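Local coordinates for protein chitosanase (Bacillus subtilis subsp. subtilis str. 168, PDB 7C6C) that hydrolyses internal beta-1,4 linkages between glucosamine units of partly acetylated chitosan, a secreted family 46 glycosidase thought to act in defence against fungi by degrading their cell-wall chitosan, at residues Gln26-Val30 against Trp97-Ala101; Asp151-Ser155 against Asp191-Asn197. All coordinates share one frame; numbering follows the deposited sequence.

Contact 1. Residues Gln26-Val30 against Trp97-Ala101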
loop_
_atom_site.group_PDB
_atom_site.type_symbol
_atom_site.label_atom_id
_atom_site.label_comp_id
_atom_site.label_asym_id
_atom_site.label_seq_id
_atom_site.Cartn_x
_atom_site.Cartn_y
_atom_site.Cartn_z
ATOM N N GLN A 26 -6.255 -10.084 1.525
ATOM C CA GLN A 26 -7.359 -10.333 0.588
ATOM C C GLN A 26 -6.859 -10.287 -0.853
ATOM O O GLN A 26 -6.903 -9.253 -1.520
ATOM C CB GLN A 26 -8.470 -9.315 0.803
ATOM C CG GLN A 26 -9.103 -9.393 2.169
ATOM C CD GLN A 26 -9.811 -10.701 2.373
ATOM O OE1 GLN A 26 -10.756 -11.022 1.656
ATOM N NE2 GLN A 26 -9.356 -11.474 3.349
ATOM N N TYR A 27 -6.441 -11.439 -1.365
ATOM C CA TYR A 27 -5.992 -11.508 -2.748
ATOM C C TYR A 27 -7.136 -11.381 -3.747
ATOM O O TYR A 27 -6.896 -10.993 -4.897
ATOM C CB TYR A 27 -5.233 -12.807 -2.990
ATOM C CG TYR A 27 -3.865 -12.863 -2.354
ATOM C CD1 TYR A 27 -3.708 -13.198 -1.014
ATOM C CD2 TYR A 27 -2.725 -12.586 -3.095
ATOM C CE1 TYR A 27 -2.455 -13.263 -0.441
ATOM C CE2 TYR A 27 -1.470 -12.650 -2.531
ATOM C CZ TYR A 27 -1.337 -12.988 -1.203
ATOM O OH TYR A 27 -0.079 -13.051 -0.653
ATOM N N GLY A 28 -8.364 -11.697 -3.350
ATOM C CA GLY A 28 -9.476 -11.693 -4.275
ATOM C C GLY A 28 -10.268 -10.420 -4.322
ATOM O O GLY A 28 -11.208 -10.324 -5.109
ATOM N N TYR A 29 -9.896 -9.432 -3.515
ATOM C CA TYR A 29 -10.643 -8.187 -3.410
ATOM C C TYR A 29 -10.643 -7.423 -4.731
ATOM O O TYR A 29 -9.602 -7.247 -5.363
ATOM C CB TYR A 29 -9.952 -7.341 -2.351
ATOM C CG TYR A 29 -10.476 -5.943 -2.195
ATOM C CD1 TYR A 29 -11.714 -5.714 -1.610
ATOM C CD2 TYR A 29 -9.714 -4.844 -2.584
ATOM C CE1 TYR A 29 -12.194 -4.430 -1.435
ATOM C CE2 TYR A 29 -10.183 -3.558 -2.414
ATOM C CZ TYR A 29 -11.423 -3.359 -1.833
ATOM O OH TYR A 29 -11.893 -2.085 -1.648
ATOM N N VAL A 30 -11.812 -6.937 -5.134
ATOM C CA VAL A 30 -11.931 -5.985 -6.238
ATOM C C VAL A 30 -13.067 -5.035 -5.911
ATOM O O VAL A 30 -14.178 -5.484 -5.609
ATOM C CB VAL A 30 -12.226 -6.639 -7.605
ATOM C CG1 VAL A 30 -12.342 -5.559 -8.682
ATOM C CG2 VAL A 30 -11.174 -7.644 -7.996
ATOM N N TRP A 97 -11.283 -12.008 -11.305
ATOM C CA TRP A 97 -10.219 -11.789 -10.335
ATOM C C TRP A 97 -10.571 -12.446 -9.003
ATOM O O TRP A 97 -9.766 -13.188 -8.419
ATOM C CB TRP A 97 -9.985 -10.284 -10.176
ATOM C CG TRP A 97 -8.865 -9.920 -9.240
ATOM C CD1 TRP A 97 -8.794 -10.150 -7.894
ATOM C CD2 TRP A 97 -7.656 -9.237 -9.588
ATOM N NE1 TRP A 97 -7.611 -9.671 -7.389
ATOM C CE2 TRP A 97 -6.891 -9.107 -8.409
ATOM C CE3 TRP A 97 -7.140 -8.731 -10.787
ATOM C CZ2 TRP A 97 -5.638 -8.495 -8.395
ATOM C CZ3 TRP A 97 -5.900 -8.112 -10.773
ATOM C CH2 TRP A 97 -5.159 -8.002 -9.581
ATOM N N LYS A 98 -11.792 -12.206 -8.515
ATOM C CA LYS A 98 -12.181 -12.766 -7.225
ATOM C C LYS A 98 -12.120 -14.285 -7.239
ATOM O O LYS A 98 -11.752 -14.905 -6.238
ATOM C CB LYS A 98 -13.584 -12.307 -6.837
ATOM C CG LYS A 98 -14.014 -12.811 -5.463
ATOM C CD LYS A 98 -15.415 -12.354 -5.113
ATOM C CE LYS A 98 -15.890 -13.041 -3.846
ATOM N NZ LYS A 98 -17.231 -12.570 -3.425
ATOM N N SER A 99 -12.474 -14.903 -8.370
ATOM C CA SER A 99 -12.481 -16.359 -8.453
ATOM C C SER A 99 -11.094 -16.952 -8.265
ATOM O O SER A 99 -10.982 -18.145 -7.968
ATOM C CB SER A 99 -13.046 -16.811 -9.799
ATOM O OG SER A 99 -12.073 -16.712 -10.830
ATOM N N LEU A 100 -10.043 -16.149 -8.421
ATOM C CA LEU A 100 -8.670 -16.605 -8.277
ATOM C C LEU A 100 -8.090 -16.290 -6.907
ATOM O O LEU A 100 -6.872 -16.410 -6.722
ATOM C CB LEU A 100 -7.803 -16.020 -9.392
ATOM C CG LEU A 100 -8.096 -16.577 -10.789
ATOM C CD1 LEU A 100 -7.499 -15.657 -11.857
ATOM C CD2 LEU A 100 -7.562 -18.007 -10.927
ATOM N N ALA A 101 -8.941 -15.908 -5.943
ATOM C CA ALA A 101 -8.476 -15.470 -4.626
ATOM C C ALA A 101 -7.558 -16.486 -3.966
ATOM O O ALA A 101 -6.614 -16.112 -3.261
ATOM C CB ALA A 101 -9.674 -15.204 -3.716
#
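Val30 lays its CG2 methyl over one face of the Trp97 indole, on the pyrrole side, where CG2 comes within 3.5 Å of Trp97 CD1. The setting is the lysozyme-like fold of glycoside hydrolase family 46: the loop that follows helix 5-20 and leads into strand 30-32 packs against the C-terminal end of helix 93-99. The indole illustrates how one buried tryptophan can serve a loop twice, by an apolar face and by a polar edge. Its CG stands anti to the backbone N (chi1 -178°), which carries the ring from the helix toward the loop. At the edge, Trp97 NE1 donates to Tyr27 O over 2.9 Å. The donor lies in the plane of that carbonyl, but the bond is bent, with 144° at the hydrogen, and the oxygen sits somewhat off the indole plane. Tyr27 O also accepts from Gln110 NE2 of helix 104-128, so two side-chain donors grip this backbone oxygen. The phenol of Tyr27 leads away from the helix end and gives its polar tip a hydrogen-bond partner in Asp111.

Between Tyr27 and Val30 the two backbones come nearest at Gly28, whose CA is 3.9 Å from Ala101 CA. With no side chain there, the methyl Ala101 CB can rest 3.6 Å from Gly28 CA. Tyr29 turns the other way; its side chain is about 6 Å from that of Glu19, the predicted proton donor, and its hydroxyl is hydrogen-bonded to Glu31. The loop thus has one side on the helix and another near what is probably the catalytic region. On the helix side, Gly28 O receives a CA-H...O contact from Lys98 CA at 3.4 Å.

Contact 2. Residues Asp151-Ser155 against Asp191-Asn197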
loop_
_atom_site.group_PDB
_atom_site.type_symbol
_atom_site.label_atom_id
_atom_site.label_comp_id
_atom_site.label_asym_id
_atom_site.label_seq_id
_atom_site.Cartn_x
_atom_site.Cartn_y
_atom_site.Cartn_z
ATOM N N ASP A 151 5.984 10.511 -8.935
ATOM C CA ASP A 151 6.626 11.815 -8.818
ATOM C C ASP A 151 5.656 12.909 -8.390
ATOM O O ASP A 151 6.029 14.086 -8.383
ATOM C CB ASP A 151 7.277 12.218 -10.147
ATOM C CG ASP A 151 8.290 11.207 -10.640
ATOM O OD1 ASP A 151 8.427 11.062 -11.874
ATOM O OD2 ASP A 151 8.958 10.570 -9.797
ATOM N N ASP A 152 4.427 12.553 -8.045
ATOM C CA ASP A 152 3.382 13.523 -7.755
ATOM C C ASP A 152 3.479 13.992 -6.307
ATOM O O ASP A 152 4.150 13.371 -5.478
ATOM C CB ASP A 152 2.027 12.874 -7.999
ATOM C CG ASP A 152 1.825 11.652 -7.151
ATOM O OD1 ASP A 152 2.419 10.601 -7.468
ATOM O OD2 ASP A 152 1.100 11.759 -6.141
ATOM N N PRO A 153 2.787 15.084 -5.957
ATOM C CA PRO A 153 2.917 15.636 -4.596
ATOM C C PRO A 153 2.335 14.765 -3.492
ATOM O O PRO A 153 2.571 15.067 -2.313
ATOM C CB PRO A 153 2.175 16.977 -4.681
ATOM C CG PRO A 153 2.139 17.307 -6.134
ATOM C CD PRO A 153 2.042 15.996 -6.844
ATOM N N ASP A 154 1.577 13.718 -3.813
ATOM C CA ASP A 154 1.034 12.805 -2.813
ATOM C C ASP A 154 1.837 11.517 -2.706
ATOM O O ASP A 154 1.431 10.600 -1.979
ATOM C CB ASP A 154 -0.423 12.462 -3.138
ATOM C CG ASP A 154 -1.314 13.686 -3.210
ATOM O OD1 ASP A 154 -1.133 14.615 -2.396
ATOM O OD2 ASP A 154 -2.202 13.719 -4.085
ATOM N N SER A 155 2.968 11.432 -3.404
ATOM C CA SER A 155 3.711 10.190 -3.527
ATOM C C SER A 155 4.546 9.906 -2.284
ATOM O O SER A 155 4.838 10.788 -1.472
ATOM C CB SER A 155 4.642 10.237 -4.736
ATOM O OG SER A 155 5.638 11.235 -4.567
ATOM N N ASP A 191 -1.403 14.902 4.222
ATOM C CA ASP A 191 -1.586 14.573 2.814
ATOM C C ASP A 191 -2.879 13.799 2.582
ATOM O O ASP A 191 -3.560 14.008 1.571
ATOM C CB ASP A 191 -0.388 13.783 2.298
ATOM C CG ASP A 191 -0.428 13.602 0.807
ATOM O OD1 ASP A 191 -0.370 14.638 0.119
ATOM O OD2 ASP A 191 -0.535 12.454 0.327
ATOM N N LEU A 192 -3.229 12.900 3.505
ATOM C CA LEU A 192 -4.470 12.142 3.371
ATOM C C LEU A 192 -5.687 13.043 3.523
ATOM O O LEU A 192 -6.719 12.805 2.885
ATOM C CB LEU A 192 -4.514 11.008 4.395
ATOM C CG LEU A 192 -3.509 9.878 4.173
ATOM C CD1 LEU A 192 -3.521 8.937 5.366
ATOM C CD2 LEU A 192 -3.802 9.137 2.872
ATOM N N MET A 193 -5.583 14.081 4.355
ATOM C CA MET A 193 -6.704 14.986 4.577
ATOM C C MET A 193 -6.890 15.965 3.430
ATOM O O MET A 193 -8.022 16.354 3.137
ATOM C CB MET A 193 -6.506 15.739 5.896
ATOM C CG MET A 193 -6.676 14.822 7.093
ATOM S SD MET A 193 -8.349 14.183 7.303
ATOM C CE MET A 193 -9.162 15.607 8.025
ATOM N N ASN A 194 -5.814 16.375 2.771
ATOM C CA ASN A 194 -5.893 17.370 1.701
ATOM C C ASN A 194 -4.894 17.027 0.610
ATOM O O ASN A 194 -3.902 17.736 0.398
ATOM C CB ASN A 194 -5.681 18.782 2.251
ATOM C CG ASN A 194 -6.835 19.242 3.121
ATOM O OD1 ASN A 194 -7.940 19.481 2.626
ATOM N ND2 ASN A 194 -6.590 19.358 4.417
ATOM N N PRO A 195 -5.131 15.934 -0.115
ATOM C CA PRO A 195 -4.199 15.542 -1.172
ATOM C C PRO A 195 -4.251 16.508 -2.341
ATOM O O PRO A 195 -5.267 17.161 -2.599
ATOM C CB PRO A 195 -4.706 14.159 -1.597
ATOM C CG PRO A 195 -6.146 14.159 -1.235
ATOM C CD PRO A 195 -6.268 15.003 -0.002
ATOM N N ALA A 196 -3.125 16.596 -3.050
ATOM C CA ALA A 196 -3.102 17.360 -4.292
ATOM C C ALA A 196 -4.058 16.771 -5.322
ATOM O O ALA A 196 -4.653 17.507 -6.114
ATOM C CB ALA A 196 -1.679 17.411 -4.849
ATOM N N ASN A 197 -4.228 15.454 -5.317
ATOM C CA ASN A 197 -5.100 14.757 -6.259
ATOM C C ASN A 197 -6.518 14.789 -5.702
ATOM O O ASN A 197 -6.848 14.063 -4.759
ATOM C CB ASN A 197 -4.588 13.333 -6.438
ATOM C CG ASN A 197 -5.548 12.443 -7.198
ATOM O OD1 ASN A 197 -6.446 12.912 -7.892
ATOM N ND2 ASN A 197 -5.348 11.139 -7.080
HETATM O O HOH W 1 -2.881 10.974 -5.187
#
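Asp154 reaches across to the loop after helix 177-193 and spreads its carboxylate over two successive amides, an example of one acid organising a loop's backbone. Ala196 N donates to Asp154 OD1 and Asn197 N to Asp154 OD2, each over 2.9 Å and each on a syn lone pair, which fixes the rotation of the carboxylate. CG lies beside the backbone N (chi1 -58°), directing the acid at that loop. The tight part is here: Asp154 OD1 is only 2.6 Å from Asp191 OD1, with the carboxylate planes 52° apart, a spacing that suggests one of the two acids holds a proton. Toward solvent the packing is looser: exposed Pro153 and Ala196 meet through their CB atoms at 3.9 Å. Across the carboxylate from that pair, a water bridges Asp154 OD2 to Asn197 ND2, while Asn197 OD1 accepts from Asp199 N. Asn197's side chain lies about 7 Å from that of Asp35, the nucleophile by similarity. Asp154 N is held by Asp152 OD2 in an Asx turn. The contact therefore joins the loop between helices 134-147 and 156-167 to the end of helix 177-193, with Trp204 of helix 201-205 touching Asp154 and Asp191.

How the contacts relate
From the N terminus, helix 5-20 gives way to the loop of contact 1, and the chain runs through the three-stranded antiparallel sheet and further helices before Trp97-Ala101 closes a loop of 66 intervening residues. Helices 104-128 and 134-147 then lead to Asp151-Ser155, and contact 2 closes a shorter, mostly helical loop of 35 residues at the end of helix 177-193. The two closures follow in series, neither enclosing nor crossing the other. The centres of contact 1 and contact 2 are about 28 Å apart, on opposite sides of the chain's centre. Contact 1 ties the approach to the sheet to helix 93-99, whereas contact 2 joins parts of the later helical region.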